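Local coordinates for hypothetical protein (Bacteroides uniformis, PDB 4QE0) that is of unknown function but belongs to the DUF5043 family and is built around an antiparallel beta sheet, at residues Y31-Y45 / M119-Y131. Sequence-based numbering, arbitrary orientation.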
loop_
_atom_site.group_PDB
_atom_site.type_symbol
_atom_site.label_atom_id
_atom_site.label_comp_id
_atom_site.label_asym_id
_atom_site.label_seq_id
_atom_site.Cartn_x
_atom_site.Cartn_y
_atom_site.Cartn_z
ATOM N N TYR A 31 18.775 11.019 4.670
ATOM C CA TYR A 31 18.610 9.983 5.676
ATOM C C TYR A 31 19.867 9.853 6.509
ATOM O O TYR A 31 20.993 9.973 6.005
ATOM C CB TYR A 31 18.284 8.627 5.033
ATOM C CG TYR A 31 16.803 8.288 5.041
ATOM C CD1 TYR A 31 15.852 9.162 4.505
ATOM C CD2 TYR A 31 16.355 7.104 5.590
ATOM C CE1 TYR A 31 14.497 8.851 4.499
ATOM C CE2 TYR A 31 15.003 6.785 5.596
ATOM C CZ TYR A 31 14.079 7.656 5.056
ATOM O OH TYR A 31 12.738 7.330 5.078
ATOM N N GLN A 32 19.661 9.585 7.784
ATOM C CA GLN A 32 20.725 9.296 8.725
ATOM C C GLN A 32 20.720 7.802 8.992
ATOM O O GLN A 32 19.665 7.193 9.201
ATOM C CB GLN A 32 20.496 10.047 10.039
ATOM C CG GLN A 32 21.577 9.826 11.094
ATOM C CD GLN A 32 22.940 10.280 10.611
ATOM O OE1 GLN A 32 23.044 11.263 9.867
ATOM N NE2 GLN A 32 23.980 9.540 10.973
ATOM N N CYS A 33 21.906 7.227 8.980
ATOM C CA CYS A 33 22.110 5.841 9.288
ATOM C C CYS A 33 23.028 5.770 10.528
ATOM O O CYS A 33 24.175 6.148 10.458
ATOM C CB CYS A 33 22.731 5.183 8.062
ATOM S SG CYS A 33 23.375 3.529 8.297
ATOM N N ASP A 34 22.491 5.335 11.661
ATOM C CA ASP A 34 23.254 5.178 12.899
ATOM C C ASP A 34 23.518 3.697 13.115
ATOM O O ASP A 34 22.586 2.895 13.111
ATOM C CB ASP A 34 22.470 5.727 14.108
ATOM C CG ASP A 34 22.364 7.239 14.119
ATOM O OD1 ASP A 34 23.175 7.923 13.456
ATOM O OD2 ASP A 34 21.443 7.742 14.812
ATOM N N VAL A 35 24.782 3.321 13.284
ATOM C CA VAL A 35 25.152 1.912 13.473
ATOM C C VAL A 35 25.927 1.711 14.782
ATOM O O VAL A 35 26.913 2.386 15.024
ATOM C CB VAL A 35 26.016 1.393 12.310
ATOM C CG1 VAL A 35 26.331 -0.092 12.508
ATOM C CG2 VAL A 35 25.297 1.596 10.986
ATOM N N ASP A 36 25.462 0.799 15.621
ATOM C CA ASP A 36 26.184 0.414 16.844
ATOM C C ASP A 36 27.228 -0.624 16.471
ATOM O O ASP A 36 26.890 -1.679 15.952
ATOM C CB ASP A 36 25.227 -0.164 17.874
ATOM C CG ASP A 36 25.944 -0.661 19.138
ATOM O OD1 ASP A 36 26.659 0.135 19.774
ATOM O OD2 ASP A 36 25.810 -1.845 19.491
ATOM N N ASP A 37 28.500 -0.340 16.742
ATOM C CA ASP A 37 29.556 -1.187 16.220
ATOM C C ASP A 37 29.564 -2.606 16.805
ATOM O O ASP A 37 29.759 -3.570 16.069
ATOM C CB ASP A 37 30.916 -0.494 16.346
ATOM C CG ASP A 37 31.116 0.617 15.282
ATOM O OD1 ASP A 37 30.349 0.691 14.274
ATOM O OD2 ASP A 37 32.057 1.410 15.454
ATOM N N GLY A 38 29.296 -2.735 18.096
ATOM C CA GLY A 38 29.295 -4.043 18.758
ATOM C C GLY A 38 28.194 -4.976 18.266
ATOM O O GLY A 38 28.440 -6.138 17.913
ATOM N N SER A 39 26.976 -4.461 18.222
ATOM C CA SER A 39 25.813 -5.283 17.847
ATOM C C SER A 39 25.530 -5.300 16.338
ATOM O O SER A 39 24.778 -6.148 15.872
ATOM C CB SER A 39 24.584 -4.733 18.550
ATOM O OG SER A 39 24.323 -3.427 18.069
ATOM N N GLN A 40 26.116 -4.355 15.611
ATOM C CA GLN A 40 25.841 -4.131 14.194
ATOM C C GLN A 40 24.347 -3.804 13.922
ATOM O O GLN A 40 23.829 -4.083 12.849
ATOM C CB GLN A 40 26.340 -5.320 13.381
ATOM C CG GLN A 40 27.867 -5.413 13.391
ATOM C CD GLN A 40 28.484 -4.282 12.611
ATOM O OE1 GLN A 40 28.259 -4.166 11.414
ATOM N NE2 GLN A 40 29.263 -3.442 13.276
ATOM N N PHE A 41 23.702 -3.192 14.909
ATOM C CA PHE A 41 22.303 -2.773 14.827
ATOM C C PHE A 41 22.218 -1.401 14.173
ATOM O O PHE A 41 22.960 -0.480 14.539
ATOM C CB PHE A 41 21.737 -2.700 16.244
ATOM C CG PHE A 41 20.246 -2.528 16.324
ATOM C CD1 PHE A 41 19.409 -3.464 15.756
ATOM C CD2 PHE A 41 19.692 -1.460 17.004
ATOM C CE1 PHE A 41 18.041 -3.342 15.859
ATOM C CE2 PHE A 41 18.308 -1.329 17.107
ATOM C CZ PHE A 41 17.499 -2.275 16.540
ATOM N N VAL A 42 21.353 -1.285 13.171
ATOM C CA VAL A 42 21.199 -0.081 12.381
ATOM C C VAL A 42 19.886 0.589 12.714
ATOM O O VAL A 42 18.876 -0.084 12.828
ATOM C CB VAL A 42 21.190 -0.399 10.878
ATOM C CG1 VAL A 42 21.073 0.876 10.057
ATOM C CG2 VAL A 42 22.423 -1.193 10.486
ATOM N N THR A 43 19.921 1.911 12.854
ATOM C CA THR A 43 18.719 2.740 12.980
ATOM C C THR A 43 18.779 3.710 11.793
ATOM O O THR A 43 19.733 4.465 11.655
ATOM C CB THR A 43 18.681 3.487 14.333
ATOM O OG1 THR A 43 18.776 2.542 15.412
ATOM C CG2 THR A 43 17.392 4.293 14.483
ATOM N N LEU A 44 17.793 3.622 10.905
ATOM C CA LEU A 44 17.762 4.351 9.643
ATOM C C LEU A 44 16.546 5.251 9.626
ATOM O O LEU A 44 15.418 4.774 9.817
ATOM C CB LEU A 44 17.711 3.346 8.487
ATOM C CG LEU A 44 17.674 3.905 7.063
ATOM C CD1 LEU A 44 18.990 4.628 6.781
ATOM C CD2 LEU A 44 17.423 2.805 6.039
ATOM N N TYR A 45 16.757 6.541 9.381
ATOM C CA TYR A 45 15.688 7.526 9.492
ATOM C C TYR A 45 15.948 8.792 8.734
ATOM O O TYR A 45 17.088 9.206 8.589
ATOM C CB TYR A 45 15.417 7.877 10.956
ATOM C CG TYR A 45 16.596 8.377 11.752
ATOM C CD1 TYR A 45 17.551 7.493 12.250
ATOM C CD2 TYR A 45 16.754 9.730 12.034
ATOM C CE1 TYR A 45 18.628 7.942 13.006
ATOM C CE2 TYR A 45 17.816 10.175 12.807
ATOM C CZ TYR A 45 18.749 9.272 13.288
ATOM O OH TYR A 45 19.834 9.671 14.030
HETATM N N MSE A 119 3.722 11.029 12.289
HETATM C CA MSE A 119 4.650 12.154 12.246
HETATM C C MSE A 119 5.999 11.759 11.720
HETATM O O MSE A 119 6.624 12.524 10.992
HETATM C CB MSE A 119 4.830 12.697 13.668
HETATM C CG MSE A 119 3.569 13.390 14.134
HETATM SE SE MSE A 119 3.899 14.149 15.943
HETATM C CE MSE A 119 4.711 12.634 16.918
ATOM N N GLU A 120 6.472 10.572 12.091
ATOM C CA GLU A 120 7.800 10.081 11.703
ATOM C C GLU A 120 7.764 8.560 11.534
ATOM O O GLU A 120 6.927 7.883 12.143
ATOM C CB GLU A 120 8.851 10.392 12.790
ATOM C CG GLU A 120 9.012 11.863 13.105
ATOM C CD GLU A 120 10.132 12.177 14.098
ATOM O OE1 GLU A 120 10.852 11.264 14.601
ATOM O OE2 GLU A 120 10.296 13.391 14.373
ATOM N N VAL A 121 8.695 8.066 10.729
ATOM C CA VAL A 121 8.903 6.643 10.498
ATOM C C VAL A 121 10.393 6.388 10.612
ATOM O O VAL A 121 11.207 7.190 10.138
ATOM C CB VAL A 121 8.405 6.202 9.104
ATOM C CG1 VAL A 121 8.649 4.720 8.896
ATOM C CG2 VAL A 121 6.917 6.512 8.932
ATOM N N ASN A 122 10.766 5.282 11.226
ATOM C CA ASN A 122 12.148 4.848 11.186
ATOM C C ASN A 122 12.229 3.342 11.084
ATOM O O ASN A 122 11.215 2.646 11.257
ATOM C CB ASN A 122 12.965 5.421 12.342
ATOM C CG ASN A 122 12.502 4.949 13.701
ATOM O OD1 ASN A 122 12.603 3.781 14.015
ATOM N ND2 ASN A 122 12.051 5.877 14.531
ATOM N N PHE A 123 13.406 2.862 10.727
ATOM C CA PHE A 123 13.643 1.458 10.407
ATOM C C PHE A 123 14.814 0.918 11.247
ATOM O O PHE A 123 15.787 1.641 11.518
ATOM C CB PHE A 123 13.949 1.311 8.924
ATOM C CG PHE A 123 12.890 1.868 8.026
ATOM C CD1 PHE A 123 11.742 1.137 7.768
ATOM C CD2 PHE A 123 12.993 3.146 7.490
ATOM C CE1 PHE A 123 10.735 1.666 6.967
ATOM C CE2 PHE A 123 11.985 3.668 6.681
ATOM C CZ PHE A 123 10.860 2.916 6.412
ATOM N N ASN A 124 14.731 -0.356 11.636
ATOM C CA ASN A 124 15.830 -1.022 12.326
ATOM C C ASN A 124 16.079 -2.380 11.694
ATOM O O ASN A 124 15.145 -3.092 11.317
ATOM C CB ASN A 124 15.559 -1.232 13.825
ATOM C CG ASN A 124 15.518 0.054 14.613
ATOM O OD1 ASN A 124 14.459 0.484 15.022
ATOM N ND2 ASN A 124 16.664 0.669 14.833
ATOM N N PHE A 125 17.358 -2.719 11.564
ATOM C CA PHE A 125 17.786 -4.027 11.109
ATOM C C PHE A 125 19.281 -4.146 11.441
ATOM O O PHE A 125 19.850 -3.230 12.020
ATOM C CB PHE A 125 17.576 -4.185 9.595
ATOM C CG PHE A 125 18.080 -3.020 8.786
ATOM C CD1 PHE A 125 19.411 -2.960 8.367
ATOM C CD2 PHE A 125 17.213 -1.989 8.421
ATOM C CE1 PHE A 125 19.868 -1.883 7.637
ATOM C CE2 PHE A 125 17.657 -0.925 7.665
ATOM C CZ PHE A 125 18.981 -0.870 7.271
ATOM N N PHE A 126 19.900 -5.258 11.081
ATOM C CA PHE A 126 21.332 -5.460 11.364
ATOM C C PHE A 126 22.127 -5.425 10.069
ATOM O O PHE A 126 21.607 -5.772 9.014
ATOM C CB PHE A 126 21.532 -6.784 12.085
ATOM C CG PHE A 126 20.945 -6.811 13.476
ATOM C CD1 PHE A 126 19.608 -7.126 13.692
ATOM C CD2 PHE A 126 21.743 -6.542 14.573
ATOM C CE1 PHE A 126 19.077 -7.155 14.970
ATOM C CE2 PHE A 126 21.231 -6.588 15.852
ATOM C CZ PHE A 126 19.899 -6.891 16.058
ATOM N N THR A 127 23.401 -5.041 10.150
ATOM C CA THR A 127 24.213 -4.898 8.947
ATOM C C THR A 127 24.465 -6.231 8.252
ATOM O O THR A 127 24.755 -6.268 7.053
ATOM C CB THR A 127 25.591 -4.319 9.241
ATOM O OG1 THR A 127 26.310 -5.254 10.045
ATOM C CG2 THR A 127 25.483 -2.988 9.936
ATOM N N PHE A 128 24.325 -7.326 8.993
ATOM C CA PHE A 128 24.517 -8.662 8.436
ATOM C C PHE A 128 23.247 -9.264 7.843
ATOM O O PHE A 128 23.267 -10.400 7.367
ATOM C CB PHE A 128 25.112 -9.603 9.477
ATOM C CG PHE A 128 24.398 -9.587 10.814
ATOM C CD1 PHE A 128 23.220 -10.273 10.997
ATOM C CD2 PHE A 128 24.952 -8.910 11.892
ATOM C CE1 PHE A 128 22.594 -10.281 12.230
ATOM C CE2 PHE A 128 24.329 -8.908 13.115
ATOM C CZ PHE A 128 23.158 -9.598 13.287
ATOM N N GLU A 129 22.153 -8.502 7.834
ATOM C CA GLU A 129 20.896 -8.954 7.266
ATOM C C GLU A 129 20.686 -8.375 5.869
ATOM O O GLU A 129 21.278 -7.364 5.529
ATOM C CB GLU A 129 19.733 -8.529 8.180
ATOM C CG GLU A 129 19.724 -9.242 9.527
ATOM C CD GLU A 129 18.648 -8.743 10.483
ATOM O OE1 GLU A 129 18.165 -7.578 10.331
ATOM O OE2 GLU A 129 18.298 -9.523 11.400
ATOM N N PRO A 130 19.803 -8.996 5.078
ATOM C CA PRO A 130 19.583 -8.518 3.704
ATOM C C PRO A 130 18.982 -7.114 3.611
ATOM O O PRO A 130 19.187 -6.435 2.603
ATOM C CB PRO A 130 18.639 -9.558 3.094
ATOM C CG PRO A 130 18.136 -10.382 4.232
ATOM C CD PRO A 130 19.097 -10.263 5.362
ATOM N N TYR A 131 18.322 -6.651 4.670
ATOM C CA TYR A 131 17.803 -5.267 4.716
ATOM C C TYR A 131 18.899 -4.219 4.568
ATOM O O TYR A 131 18.648 -3.083 4.134
ATOM C CB TYR A 131 16.983 -5.043 5.989
ATOM C CG TYR A 131 15.779 -5.928 5.984
ATOM C CD1 TYR A 131 14.725 -5.692 5.089
ATOM C CD2 TYR A 131 15.717 -7.059 6.789
ATOM C CE1 TYR A 131 13.640 -6.548 5.025
ATOM C CE2 TYR A 131 14.626 -7.906 6.742
ATOM C CZ TYR A 131 13.587 -7.638 5.854
ATOM O OH TYR A 131 12.510 -8.472 5.808
HETATM O O HOH W 1 12.386 7.951 7.868
#
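Strand 41-45 runs antiparallel to strand 119-126, their axes 4.6 Å apart at closest approach, with Val-42 facing Phe-125 and Leu-44 facing Phe-123 as hydrogen-bonded pairs. Val-42 N gives the shortest rung, 2.7 Å to Phe-125 O. Going back, Val-42 O takes two donors from opposite faces of its carbonyl plane: Phe-125 N, and the amide Asn-124 ND2 at 3.1 Å. That amide lies almost parallel to the Phe-41 ring, their planes 6° apart, with Phe-41 CZ 3.5 Å from Asn-124 CB. On the same face, Phe-41 turns CG away from its own N (chi1 -169°), which carries Phe-41 CD1 over one face of the Phe-126 ring, 3.5 Å from Phe-126 CZ; the two ring planes are inclined at 55°. Through the sheet, Val-42 CB sits over a face of the Phe-125 ring in a CH-pi contact, while Leu-44 CD2 meets that ring at its edge.

Beyond the Phe-41/Phe-126 pair, Gln-40 holds Thr-127 twice. Its backbone O accepts from Thr-127 N, and its side chain, bent at chi2, brings OE1 to Thr-127 OG1 at 2.6 Å, the hydroxyl donating in the carbonyl plane onto a lone pair. Gln-40 NE2 bonds back to Asp-37 O, fixing which way the amide is turned. With an alanine at Gln-40 the Thr-127 hydroxyl and Asp-37 O are likely to lose these partners, and the hairpin turn would probably be tied less firmly to the type I turn 126-129.

Strand 41-45 thus sits between its hairpin partner 29-36 and strand 118-126, which pairs on its other edge with strand 106-111. Helix 136-143 packs on the Leu-44 and Phe-123 face, where Tyr-139 touches both and Glu-143 bonds Tyr-31 OH.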